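Local coordinates for transcriptional regulator, putative (Pseudomonas syringae pv. tomato, PDB 2R5F), which probably acts as a DNA-binding transcription factor of the SorC family, whose putative sugar-binding domain is the part present here, at residues Ile22-Val27 / Ala48-Thr53; Leu10-Arg15 / Thr254-Ala259. All coordinates share one frame; numbering follows the deposited sequence.

Both contacts belong to the region of strand 24-28 and its parallel neighbour 251-255, and their centres lie 13 Å apart. Interaction 1 sets helix 36-54 against that strand, by a single tyrosine meeting a partly exposed glutamine and isoleucine. Interaction 2 joins helix 10-20 to the turn from strand 251-255 into helix 256-262; its apolar contact is the more deeply buried, although it lies farther from the centre of the chain and has a sulfate beside it. The two also meet directly: Glu13 OE2 accepts from Val27 N at 2.8 Å, and Ile26 O probably accepts from Thr254 N of the neighbouring strand.

Interaction 1 of 2, residues Ile22-Val27 / Ala48-Thr53; sequences IRQVIV and AHYLET
With CG anti to the backbone N in both Gln24 (chi1 -166°) and Tyr50 (chi1 178°), the two side chains reach out from strand and helix and run alongside one another, each pointing back toward the other's backbone. The glutamine stays fully extended beyond CG, which carries its amide as far as the tyrosine ring. There OE1 comes to the ring edge, near the ring plane, and lies 3.6 Å from Tyr50 CE1. The amide and ring planes are inclined by 61°, so the two flat groups do not stack; the carbonyl oxygen beside an aromatic C-H is consistent with a weak electrostatic attraction. Ile26, two residues along the strand, supplies the apolar half of the contact. Its CG1 branch stands beside the backbone N and ends in CD1, 4.1 Å from Tyr50 CD1, meeting the ring at a slant.

No hydrogen bond joins the two segments, and the backbones stay well apart, 9.5 Å between the CA atoms of Ile26 and Tyr50. The buried ring bridges this distance. Its polar end is satisfied by Arg226 NE, which is hydrogen-bonded to Tyr50 OH, while Val251 and Leu228 of the next two strands also touch the tyrosine side chain. Gln24 and Ile26 pair through their backbones with strand 251-255 and turn their side chains to helix 36-54, whereas Val25 and Val27 point to the other side of the strand. Helix 36-54 is the connection of a long beta-alpha-beta crossover from strand 24-28 to the parallel strand 60-63, passing over three intervening strands in a domain assigned to the Rossmann-like clan, and the contact is the helix-on-sheet packing of such an alpha/beta fold.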
# COMPACT_ATOMS: atom_id res chain seq x y z
N ILE A 22 -13.24 -9.17 3.13
CA ILE A 22 -12.63 -8.15 2.31
C ILE A 22 -13.33 -8.17 0.95
O ILE A 22 -13.62 -9.24 0.40
CB ILE A 22 -11.08 -8.38 2.16
CG1 ILE A 22 -10.48 -7.50 1.06
CG2 ILE A 22 -10.76 -9.83 1.85
CD1 ILE A 22 -8.98 -7.36 1.12
N ARG A 23 -13.53 -6.97 0.41
CA ARG A 23 -14.22 -6.80 -0.87
C ARG A 23 -13.58 -7.55 -2.03
O ARG A 23 -14.29 -8.27 -2.75
CB ARG A 23 -14.29 -5.32 -1.24
CG ARG A 23 -15.38 -5.01 -2.25
CD ARG A 23 -15.04 -3.78 -3.09
NE ARG A 23 -14.84 -2.54 -2.34
CZ ARG A 23 -14.05 -1.56 -2.77
NH1 ARG A 23 -13.90 -0.44 -2.05
NH2 ARG A 23 -13.38 -1.69 -3.92
N GLN A 24 -12.28 -7.37 -2.24
CA GLN A 24 -11.61 -7.94 -3.40
C GLN A 24 -10.26 -8.51 -3.06
O GLN A 24 -9.49 -7.89 -2.36
CB GLN A 24 -11.47 -6.91 -4.52
CG GLN A 24 -11.10 -7.53 -5.86
CD GLN A 24 -10.94 -6.51 -6.97
OE1 GLN A 24 -10.62 -5.35 -6.73
NE2 GLN A 24 -11.15 -6.94 -8.21
N VAL A 25 -9.98 -9.69 -3.58
CA VAL A 25 -8.63 -10.25 -3.52
C VAL A 25 -8.29 -10.61 -4.97
O VAL A 25 -9.12 -11.14 -5.69
CB VAL A 25 -8.60 -11.51 -2.61
CG1 VAL A 25 -7.32 -12.27 -2.80
CG2 VAL A 25 -8.90 -11.16 -1.13
N ILE A 26 -7.09 -10.25 -5.39
CA ILE A 26 -6.56 -10.57 -6.71
C ILE A 26 -5.37 -11.45 -6.45
O ILE A 26 -4.49 -11.04 -5.71
CB ILE A 26 -6.13 -9.29 -7.46
CG1 ILE A 26 -7.35 -8.37 -7.62
CG2 ILE A 26 -5.39 -9.64 -8.76
CD1 ILE A 26 -7.28 -7.33 -8.71
N VAL A 27 -5.34 -12.65 -7.03
CA VAL A 27 -4.22 -13.57 -6.82
C VAL A 27 -3.39 -13.71 -8.09
O VAL A 27 -3.94 -13.99 -9.18
CB VAL A 27 -4.66 -14.97 -6.27
CG1 VAL A 27 -3.50 -15.96 -6.28
CG2 VAL A 27 -5.23 -14.86 -4.86
N ALA A 48 -0.14 -2.24 -11.23
CA ALA A 48 -0.10 -1.28 -12.32
C ALA A 48 -1.35 -1.38 -13.18
O ALA A 48 -1.97 -0.36 -13.51
CB ALA A 48 1.17 -1.48 -13.18
N HIS A 49 -1.72 -2.61 -13.54
CA HIS A 49 -2.87 -2.90 -14.40
C HIS A 49 -4.17 -2.49 -13.71
O HIS A 49 -5.03 -1.87 -14.33
CB HIS A 49 -2.92 -4.39 -14.79
CG HIS A 49 -1.90 -4.81 -15.81
ND1 HIS A 49 -0.58 -4.41 -15.76
CD2 HIS A 49 -2.01 -5.62 -16.89
CE1 HIS A 49 0.08 -4.94 -16.78
NE2 HIS A 49 -0.76 -5.68 -17.48
N TYR A 50 -4.31 -2.85 -12.44
CA TYR A 50 -5.45 -2.46 -11.58
C TYR A 50 -5.71 -0.95 -11.62
O TYR A 50 -6.85 -0.50 -11.77
CB TYR A 50 -5.19 -2.89 -10.13
CG TYR A 50 -6.30 -2.49 -9.17
CD1 TYR A 50 -7.43 -3.28 -9.00
CD2 TYR A 50 -6.22 -1.30 -8.46
CE1 TYR A 50 -8.46 -2.90 -8.15
CE2 TYR A 50 -7.25 -0.91 -7.59
CZ TYR A 50 -8.36 -1.71 -7.44
OH TYR A 50 -9.38 -1.33 -6.59
N LEU A 51 -4.63 -0.19 -11.48
CA LEU A 51 -4.68 1.26 -11.43
C LEU A 51 -4.98 1.80 -12.82
O LEU A 51 -5.61 2.84 -12.95
CB LEU A 51 -3.33 1.78 -10.94
CG LEU A 51 -3.39 2.75 -9.77
CD1 LEU A 51 -3.50 1.98 -8.50
CD2 LEU A 51 -2.18 3.69 -9.75
N GLU A 52 -4.54 1.09 -13.86
CA GLU A 52 -4.91 1.41 -15.25
C GLU A 52 -6.39 1.19 -15.57
O GLU A 52 -6.91 1.82 -16.47
CB GLU A 52 -4.13 0.54 -16.23
CG GLU A 52 -2.78 1.07 -16.63
CD GLU A 52 -1.79 -0.06 -16.92
OE1 GLU A 52 -2.15 -1.01 -17.66
OE2 GLU A 52 -0.65 0.03 -16.40
N THR A 53 -7.05 0.28 -14.88
CA THR A 53 -8.43 -0.02 -15.21
C THR A 53 -9.44 0.39 -14.13
O THR A 53 -10.63 0.48 -14.40
CB THR A 53 -8.62 -1.50 -15.62
OG1 THR A 53 -8.55 -2.35 -14.47
CG2 THR A 53 -7.54 -1.93 -16.64

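Interaction 2 of 2, residues Leu10-Arg15 / Thr254-Ala259; sequences LELETR and TDVGTA. With SO4 (sulfate ion), chain C.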
# COMPACT_ATOMS: atom_id res chain seq x y z
N LEU A 10 -9.54 -18.06 -9.09
CA LEU A 10 -10.76 -17.31 -8.79
C LEU A 10 -11.50 -17.84 -7.58
O LEU A 10 -12.11 -17.07 -6.84
CB LEU A 10 -11.70 -17.27 -10.01
CG LEU A 10 -11.28 -16.48 -11.27
CD1 LEU A 10 -12.38 -16.56 -12.35
CD2 LEU A 10 -10.90 -15.02 -10.98
N GLU A 11 -11.43 -19.16 -7.40
CA GLU A 11 -12.00 -19.79 -6.22
C GLU A 11 -11.23 -19.44 -4.92
O GLU A 11 -11.82 -19.19 -3.87
CB GLU A 11 -12.07 -21.30 -6.43
CG GLU A 11 -12.88 -21.69 -7.68
CD GLU A 11 -12.95 -23.19 -7.89
OE1 GLU A 11 -12.15 -23.94 -7.25
OE2 GLU A 11 -13.82 -23.64 -8.68
N LEU A 12 -9.91 -19.42 -5.00
CA LEU A 12 -9.10 -19.02 -3.85
C LEU A 12 -9.40 -17.55 -3.46
O LEU A 12 -9.61 -17.23 -2.29
CB LEU A 12 -7.61 -19.23 -4.16
CG LEU A 12 -6.51 -18.88 -3.16
CD1 LEU A 12 -6.79 -19.60 -1.84
CD2 LEU A 12 -5.14 -19.33 -3.72
N GLU A 13 -9.44 -16.66 -4.46
CA GLU A 13 -9.86 -15.28 -4.26
C GLU A 13 -11.19 -15.18 -3.50
O GLU A 13 -11.28 -14.48 -2.46
CB GLU A 13 -9.99 -14.58 -5.62
CG GLU A 13 -8.64 -14.32 -6.27
CD GLU A 13 -8.73 -13.66 -7.66
OE1 GLU A 13 -9.84 -13.28 -8.09
OE2 GLU A 13 -7.67 -13.51 -8.32
N THR A 14 -12.21 -15.89 -4.01
CA THR A 14 -13.53 -15.96 -3.39
C THR A 14 -13.54 -16.40 -1.91
O THR A 14 -14.20 -15.77 -1.08
CB THR A 14 -14.47 -16.87 -4.23
OG1 THR A 14 -14.69 -16.23 -5.49
CG2 THR A 14 -15.79 -17.05 -3.54
N ARG A 15 -12.83 -17.48 -1.58
CA ARG A 15 -12.75 -17.98 -0.18
C ARG A 15 -12.12 -16.95 0.77
O ARG A 15 -12.61 -16.75 1.88
CB ARG A 15 -12.02 -19.33 -0.10
CG ARG A 15 -12.78 -20.50 -0.75
CD ARG A 15 -12.12 -21.88 -0.54
NE ARG A 15 -10.87 -21.99 -1.31
CZ ARG A 15 -10.78 -22.52 -2.54
NH1 ARG A 15 -11.87 -22.99 -3.14
NH2 ARG A 15 -9.61 -22.56 -3.16
N THR A 254 -1.91 -10.24 -4.02
CA THR A 254 -0.94 -11.10 -3.39
C THR A 254 -0.68 -12.31 -4.26
O THR A 254 -1.40 -12.57 -5.22
CB THR A 254 -1.41 -11.53 -1.95
OG1 THR A 254 -0.29 -12.10 -1.26
CG2 THR A 254 -2.56 -12.53 -1.96
N ASP A 255 0.35 -13.07 -3.94
CA ASP A 255 0.69 -14.26 -4.74
C ASP A 255 -0.07 -15.51 -4.27
O ASP A 255 -0.71 -15.50 -3.21
CB ASP A 255 2.20 -14.51 -4.66
CG ASP A 255 2.68 -14.70 -3.24
OD1 ASP A 255 2.68 -13.72 -2.48
OD2 ASP A 255 3.01 -15.85 -2.87
N VAL A 256 0.01 -16.60 -5.06
CA VAL A 256 -0.66 -17.87 -4.74
C VAL A 256 -0.22 -18.47 -3.40
O VAL A 256 -1.04 -18.93 -2.63
CB VAL A 256 -0.41 -19.00 -5.83
CG1 VAL A 256 -1.24 -20.24 -5.51
CG2 VAL A 256 -0.72 -18.56 -7.19
N GLY A 257 1.07 -18.52 -3.14
CA GLY A 257 1.56 -19.20 -1.92
C GLY A 257 1.02 -18.47 -0.71
O GLY A 257 0.50 -19.10 0.21
N THR A 258 1.12 -17.14 -0.73
CA THR A 258 0.61 -16.30 0.34
C THR A 258 -0.88 -16.50 0.51
O THR A 258 -1.35 -16.63 1.62
CB THR A 258 0.91 -14.79 0.10
OG1 THR A 258 2.33 -14.62 -0.02
CG2 THR A 258 0.41 -13.95 1.30
N ALA A 259 -1.62 -16.49 -0.59
CA ALA A 259 -3.06 -16.62 -0.56
C ALA A 259 -3.44 -17.96 0.04
O ALA A 259 -4.41 -18.05 0.79
CB ALA A 259 -3.64 -16.48 -1.97
S SO4 C . -7.69 -22.25 -6.60
O1 SO4 C . -8.24 -22.86 -5.38
O2 SO4 C . -7.89 -23.11 -7.76
O3 SO4 C . -8.41 -20.98 -6.86
O4 SO4 C . -6.24 -22.07 -6.40
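Arg15 NH2 donates to sulfate O1 at 2.6 Å, and the same ion is bound by Leu12, the residue whose side chain meets Ala259 across the contact. The arginine bond is short though bent, with an N-H...O angle of 132°, and O1 lies at the edge of the guanidinium and in its plane. Leu12 N donates to sulfate O3 at 2.9 Å, and His9 ND1 is a further hydrogen-bonding partner of the ion, which probably comes from the crystallisation liquor. Because the anion sits beside the first turn of helix 10-20, the partial positive charge of that helix end would be expected to favour it.

Leu12 carries the contact across the segments. Its CG is anti to the backbone N (chi1 179°), and this directs the isobutyl group at helix 256-262, where CD2 rests on Ala259 CB at 3.7 Å and CD1 lies 3.9 Å from Ala259 O. Val256 CG1 flanks the same side chain more loosely, 4.4 Å from Leu12 CD2. Helices 10-20 and 256-262 thus pack side by side on one face of the sheet of this alpha/beta domain, beside its parallel strands 24-28 and 251-255, with Val27 touching both Val256 and Ala259. The switch from strand 251-255 to helix 256-262 is made at Asp255, the N-cap. Its OD2 accepts from Thr258 N at 3.1 Å in a nearly straight bond (164°), although the N-H comes from above the carboxylate plane. Thr258 OG1 donates to the syn side of Asp255 OD1 at 2.6 Å and is also hydrogen-bonded to Gly233 N, tying the cap to a neighbouring loop.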